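Local coordinates for protein catechol 1,2-dioxygenase (Pseudomonas putida, PDB 2AZQ) that probably catalyses the iron(III)-dependent intradiol cleavage of catechol by dioxygen to cis,cis-muconate, an early step of the beta-ketoadipate pathway, at residues W155-Q160 with S195-D200; Q217-V222 with A241-L246. All coordinates share one frame; numbering follows the deposited sequence.

Contact 1: W155-Q160 with S195-D200; sequences WHANTQ and SGYGCD. With FE (Fe (III) ion), chain B.
Ser195 grips two successive carbonyls of the loop that holds Asn158 and Thr159, one with its side chain and one with its backbone. The hydroxyl is the donor in the first bond, Ser195 OG to Thr159 O at 2.8 Å. It reaches the oxygen from above the carbonyl plane, with a C=O...donor angle of 107°. With OG anti to the carbonyl carbon and beside its own backbone N (chi1 -57°), hydroxyl and amide can serve the same loop. The amide makes the second bond, Ser195 N to Asn158 O at 3.3 Å, also meeting its oxygen from above the carbonyl plane. Serine suits the place because its short side chain carries a donor close to the backbone. An alanine here removes the hydroxyl, so Thr159 O would lose this donor and the end of the loop would probably be held less firmly, by the long amide bond to Asn158 O alone among the bonds between the two segments.

The loop is also braced from within. His156 ND1 donates to Ala157 O, nearly in the plane of the imidazole, while its NE2 is hydrogen-bonded to Ser191. Asn158 OD1 takes the amide N of Thr162, and a weaker bond from Gln160 N adds to it.

Farther out the contact is apolar. The methyl of Ala157 meets Tyr197 obliquely, Ala157 CB lying 4.1 Å from Tyr197 CD2. A small residue fits here, since it can lie against the phenol without crowding it. The other end of that ring carries the chemistry: Tyr197 OH binds the iron at 1.8 Å, and the metal lies at the ring edge, in its plane. Two polar bonds thus fasten the chain two residues before an iron ligand, which is likely to help set the position of that tyrosine.

Contact 2: Q217-V222 with A241-L246; sequences QRPAHV and AGDKYL. With FE (Fe (III) ion), chain B.
Asp243 reaches across to Pro219 and Ala220, and each atom of its side chain has a neighbour there. At the root, Asp243 CB lies 4.1 Å from Pro219 CB. CG stands anti to the backbone N (chi1 -165°), which carries the carboxylate over the Pro219-Ala220 junction. At the tip the two oxygens divide the work. Asp243 OD1 accepts from Ala220 N at 3.2 Å; the bond is almost straight at the hydrogen, 168°, yet arrives from above the carboxylate plane. Asp243 OD2 sits against CA and CB of Pro219 and turns back to its own segment, where it accepts from Tyr245 N at 3.0 Å on its anti side, closing an Asx turn. Aspartate suits the place because one short carboxylate can do both: shape its own turn and hold the neighbouring segment.

The same residue starts a type I beta turn that ends at Leu246, and this presents Tyr245 to the other segment. Pro219 CG rests 3.7 Å from Tyr245 CB. Beyond it, Gln217 CB lies over one face of the phenol in a CH-pi contact, 3.9 Å from the centroid of the Tyr245 ring and nearly on its normal.

Through the carbonyl of Pro219 the contact reaches the metal. His221 ND1 donates to Pro219 O at 2.6 Å, in the imidazole plane, which fixes the rotation of the ring while His221 NE2 binds the iron at 2.4 Å. The guanidinium of Arg218 covers one face of that imidazole, and its NH2 is hydrogen-bonded to Gln237 OE1. In this site a backbone carbonyl thus anchors the ligand; ferric iron held by two histidines and two tyrosines is the hallmark of the intradiol ring-cleavage dioxygenases.

Overall arrangement
Contacts 1 and 2 follow one another along the chain, their centres about 10 Å apart, and meet at one ferric ion. Each brings one ligand: Tyr197 from contact 1, His221 from contact 2, with Tyr163 and His223 completing the four protein ligands. At the metal Tyr197 OH and His221 NE2 are 2.8 Å apart. Strands 197-198 and 217-227 are antiparallel neighbours in the sheet, and a probable hydrogen bond of 2.9 Å from Arg218 N to Tyr197 O joins them. His156 CB also packs against His221 O at 3.6 Å. Contact 1 thus holds the chain just before strand 197-198 to the loop after strand 151-155, while contact 2 holds the break in strand 217-227 against the Asp243-Leu246 turn.

Contact 1: W155-Q160 with S195-D200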
loop_
_atom_site.group_PDB
_atom_site.type_symbol
_atom_site.label_atom_id
_atom_site.label_comp_id
_atom_site.label_asym_id
_atom_site.label_seq_id
_atom_site.Cartn_x
_atom_site.Cartn_y
_atom_site.Cartn_z
ATOM N N TRP A 155 16.935 14.577 -15.853
ATOM C CA TRP A 155 17.123 14.762 -14.417
ATOM C C TRP A 155 18.086 13.700 -13.885
ATOM O O TRP A 155 18.088 12.581 -14.383
ATOM C CB TRP A 155 15.763 14.709 -13.693
ATOM C CG TRP A 155 14.983 13.399 -13.728
ATOM C CD1 TRP A 155 14.835 12.513 -12.691
ATOM C CD2 TRP A 155 14.164 12.878 -14.804
ATOM N NE1 TRP A 155 13.981 11.488 -13.044
ATOM C CE2 TRP A 155 13.553 11.683 -14.329
ATOM C CE3 TRP A 155 13.885 13.301 -16.110
ATOM C CZ2 TRP A 155 12.689 10.911 -15.112
ATOM C CZ3 TRP A 155 13.018 12.522 -16.891
ATOM C CH2 TRP A 155 12.434 11.340 -16.381
ATOM N N HIS A 156 18.928 14.061 -12.916
ATOM C CA HIS A 156 19.870 13.102 -12.339
ATOM C C HIS A 156 20.310 13.527 -10.956
ATOM O O HIS A 156 20.129 14.697 -10.572
ATOM C CB HIS A 156 21.087 12.875 -13.260
ATOM C CG HIS A 156 22.067 14.017 -13.324
ATOM N ND1 HIS A 156 22.959 14.300 -12.309
ATOM C CD2 HIS A 156 22.339 14.906 -14.313
ATOM C CE1 HIS A 156 23.736 15.308 -12.668
ATOM N NE2 HIS A 156 23.381 15.695 -13.879
ATOM N N ALA A 157 20.856 12.572 -10.202
ATOM C CA ALA A 157 21.309 12.831 -8.846
ATOM C C ALA A 157 22.583 13.661 -8.827
ATOM O O ALA A 157 23.267 13.803 -9.831
ATOM C CB ALA A 157 21.537 11.536 -8.121
ATOM N N ASN A 158 22.876 14.223 -7.663
ATOM C CA ASN A 158 24.063 15.022 -7.473
ATOM C C ASN A 158 25.187 14.121 -6.897
ATOM O O ASN A 158 25.031 12.890 -6.847
ATOM C CB ASN A 158 23.733 16.207 -6.564
ATOM C CG ASN A 158 23.417 15.802 -5.135
ATOM O OD1 ASN A 158 23.294 14.627 -4.807
ATOM N ND2 ASN A 158 23.279 16.796 -4.277
ATOM N N THR A 159 26.312 14.701 -6.471
ATOM C CA THR A 159 27.396 13.866 -5.959
ATOM C C THR A 159 27.053 13.142 -4.648
ATOM O O THR A 159 27.657 12.123 -4.357
ATOM C CB THR A 159 28.710 14.655 -5.795
ATOM O OG1 THR A 159 28.562 15.612 -4.747
ATOM C CG2 THR A 159 29.059 15.379 -7.063
ATOM N N GLN A 160 26.102 13.640 -3.859
ATOM C CA GLN A 160 25.713 12.932 -2.627
ATOM C C GLN A 160 24.753 11.822 -3.076
ATOM O O GLN A 160 24.294 10.980 -2.276
ATOM C CB GLN A 160 24.933 13.818 -1.662
ATOM C CG GLN A 160 25.665 14.947 -0.999
ATOM C CD GLN A 160 24.676 16.057 -0.614
ATOM O OE1 GLN A 160 23.667 15.799 0.085
ATOM N NE2 GLN A 160 24.943 17.292 -1.090
ATOM N N SER A 195 25.974 10.473 -8.860
ATOM C CA SER A 195 26.397 9.265 -8.170
ATOM C C SER A 195 25.280 8.235 -8.178
ATOM O O SER A 195 24.080 8.571 -8.318
ATOM C CB SER A 195 26.772 9.565 -6.718
ATOM O OG SER A 195 27.779 10.544 -6.682
ATOM N N GLY A 196 25.692 6.976 -8.061
ATOM C CA GLY A 196 24.728 5.907 -7.956
ATOM C C GLY A 196 24.153 6.138 -6.562
ATOM O O GLY A 196 24.711 6.913 -5.763
ATOM N N TYR A 197 23.042 5.494 -6.245
ATOM C CA TYR A 197 22.435 5.683 -4.944
ATOM C C TYR A 197 21.739 4.435 -4.480
ATOM O O TYR A 197 21.498 3.523 -5.246
ATOM C CB TYR A 197 21.469 6.882 -4.997
ATOM C CG TYR A 197 20.492 6.894 -6.156
ATOM C CD1 TYR A 197 19.275 6.179 -6.095
ATOM C CD2 TYR A 197 20.785 7.609 -7.323
ATOM C CE1 TYR A 197 18.372 6.174 -7.181
ATOM C CE2 TYR A 197 19.900 7.615 -8.413
ATOM C CZ TYR A 197 18.697 6.891 -8.346
ATOM O OH TYR A 197 17.882 6.817 -9.465
ATOM N N GLY A 198 21.434 4.378 -3.202
ATOM C CA GLY A 198 20.749 3.217 -2.684
ATOM C C GLY A 198 19.443 3.664 -2.071
ATOM O O GLY A 198 19.238 4.863 -1.857
ATOM N N CYS A 199 18.557 2.715 -1.794
ATOM C CA CYS A 199 17.288 3.061 -1.179
ATOM C C CYS A 199 17.626 3.482 0.232
ATOM O O CYS A 199 18.732 3.263 0.686
ATOM C CB CYS A 199 16.354 1.846 -1.139
ATOM S SG CYS A 199 15.929 1.140 -2.737
ATOM N N ASP A 200 16.674 4.083 0.927
ATOM C CA ASP A 200 16.901 4.486 2.308
ATOM C C ASP A 200 17.091 3.198 3.121
ATOM O O ASP A 200 16.199 2.340 3.152
ATOM C CB ASP A 200 15.686 5.230 2.824
ATOM C CG ASP A 200 15.914 5.821 4.173
ATOM O OD1 ASP A 200 16.437 5.094 5.070
ATOM O OD2 ASP A 200 15.560 7.012 4.319
HETATM FE FE FE B . 17.133 7.632 -10.869
#

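Contact 2: Q217-V222 with A241-L246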
loop_
_atom_site.group_PDB
_atom_site.type_symbol
_atom_site.label_atom_id
_atom_site.label_comp_id
_atom_site.label_asym_id
_atom_site.label_seq_id
_atom_site.Cartn_x
_atom_site.Cartn_y
_atom_site.Cartn_z
ATOM N N GLN A 217 20.843 -0.912 -4.422
ATOM C CA GLN A 217 21.697 0.057 -5.119
ATOM C C GLN A 217 21.435 0.152 -6.598
ATOM O O GLN A 217 21.054 -0.834 -7.228
ATOM C CB GLN A 217 23.178 -0.311 -4.993
ATOM C CG GLN A 217 24.044 0.746 -4.338
ATOM C CD GLN A 217 23.863 0.745 -2.842
ATOM O OE1 GLN A 217 23.986 -0.300 -2.207
ATOM N NE2 GLN A 217 23.571 1.903 -2.270
ATOM N N ARG A 218 21.691 1.336 -7.143
ATOM C CA ARG A 218 21.584 1.580 -8.582
ATOM C C ARG A 218 22.870 2.244 -9.096
ATOM O O ARG A 218 23.561 2.913 -8.352
ATOM C CB ARG A 218 20.410 2.490 -8.911
ATOM C CG ARG A 218 19.056 1.942 -8.543
ATOM C CD ARG A 218 18.032 2.647 -9.368
ATOM N NE ARG A 218 18.438 2.578 -10.764
ATOM C CZ ARG A 218 17.880 3.276 -11.742
ATOM N NH1 ARG A 218 16.865 4.112 -11.476
ATOM N NH2 ARG A 218 18.378 3.173 -12.974
ATOM N N PRO A 219 23.221 2.034 -10.372
ATOM C CA PRO A 219 24.419 2.620 -10.995
ATOM C C PRO A 219 24.177 4.102 -11.286
ATOM O O PRO A 219 23.039 4.550 -11.367
ATOM C CB PRO A 219 24.543 1.841 -12.309
ATOM C CG PRO A 219 23.738 0.577 -12.039
ATOM C CD PRO A 219 22.547 1.163 -11.344
ATOM N N ALA A 220 25.252 4.854 -11.458
ATOM C CA ALA A 220 25.117 6.263 -11.801
ATOM C C ALA A 220 24.410 6.334 -13.178
ATOM O O ALA A 220 24.791 5.642 -14.141
ATOM C CB ALA A 220 26.485 6.911 -11.869
ATOM N N HIS A 221 23.380 7.161 -13.280
ATOM C CA HIS A 221 22.671 7.265 -14.528
ATOM C C HIS A 221 22.063 8.648 -14.737
ATOM O O HIS A 221 22.194 9.516 -13.885
ATOM C CB HIS A 221 21.584 6.187 -14.587
ATOM C CG HIS A 221 20.622 6.241 -13.438
ATOM N ND1 HIS A 221 20.890 5.667 -12.214
ATOM C CD2 HIS A 221 19.433 6.879 -13.304
ATOM C CE1 HIS A 221 19.910 5.953 -11.379
ATOM N NE2 HIS A 221 19.016 6.686 -12.014
ATOM N N VAL A 222 21.433 8.847 -15.894
ATOM C CA VAL A 222 20.805 10.122 -16.197
ATOM C C VAL A 222 19.480 9.780 -16.836
ATOM O O VAL A 222 19.430 9.021 -17.783
ATOM C CB VAL A 222 21.671 10.998 -17.193
ATOM C CG1 VAL A 222 21.112 12.372 -17.285
ATOM C CG2 VAL A 222 23.090 11.057 -16.744
ATOM N N ALA A 241 29.469 4.128 -17.812
ATOM C CA ALA A 241 30.340 2.971 -17.950
ATOM C C ALA A 241 31.296 2.831 -16.766
ATOM O O ALA A 241 31.777 3.827 -16.247
ATOM C CB ALA A 241 31.109 3.060 -19.236
ATOM N N GLY A 242 31.529 1.599 -16.316
ATOM C CA GLY A 242 32.468 1.365 -15.230
ATOM C C GLY A 242 31.919 1.288 -13.824
ATOM O O GLY A 242 32.632 0.916 -12.891
ATOM N N ASP A 243 30.649 1.638 -13.660
ATOM C CA ASP A 243 30.017 1.599 -12.348
ATOM C C ASP A 243 29.938 0.139 -11.878
ATOM O O ASP A 243 29.578 -0.755 -12.649
ATOM C CB ASP A 243 28.605 2.175 -12.447
ATOM C CG ASP A 243 28.004 2.504 -11.099
ATOM O OD1 ASP A 243 28.119 3.668 -10.681
ATOM O OD2 ASP A 243 27.419 1.606 -10.459
ATOM N N LYS A 244 30.292 -0.081 -10.615
ATOM C CA LYS A 244 30.239 -1.393 -9.980
ATOM C C LYS A 244 28.922 -2.109 -10.276
ATOM O O LYS A 244 28.909 -3.328 -10.523
ATOM C CB LYS A 244 30.328 -1.242 -8.462
ATOM C CG LYS A 244 31.569 -1.771 -7.808
ATOM C CD LYS A 244 31.383 -1.754 -6.292
ATOM C CE LYS A 244 32.643 -2.204 -5.548
ATOM N NZ LYS A 244 32.425 -2.245 -4.064
ATOM N N TYR A 245 27.817 -1.354 -10.229
ATOM C CA TYR A 245 26.491 -1.938 -10.444
ATOM C C TYR A 245 25.860 -1.924 -11.844
ATOM O O TYR A 245 24.707 -2.354 -12.002
ATOM C CB TYR A 245 25.515 -1.333 -9.455
ATOM C CG TYR A 245 25.909 -1.604 -8.044
ATOM C CD1 TYR A 245 26.741 -0.723 -7.343
ATOM C CD2 TYR A 245 25.491 -2.769 -7.410
ATOM C CE1 TYR A 245 27.143 -0.998 -6.038
ATOM C CE2 TYR A 245 25.888 -3.057 -6.103
ATOM C CZ TYR A 245 26.708 -2.168 -5.429
ATOM O OH TYR A 245 27.062 -2.451 -4.141
ATOM N N LEU A 246 26.627 -1.446 -12.837
ATOM C CA LEU A 246 26.193 -1.365 -14.223
ATOM C C LEU A 246 25.258 -2.516 -14.571
ATOM O O LEU A 246 24.169 -2.310 -15.085
ATOM C CB LEU A 246 27.394 -1.430 -15.153
ATOM C CG LEU A 246 27.496 -0.322 -16.201
ATOM C CD1 LEU A 246 28.369 -0.807 -17.363
ATOM C CD2 LEU A 246 26.099 0.070 -16.700
HETATM FE FE FE B . 17.133 7.632 -10.869
#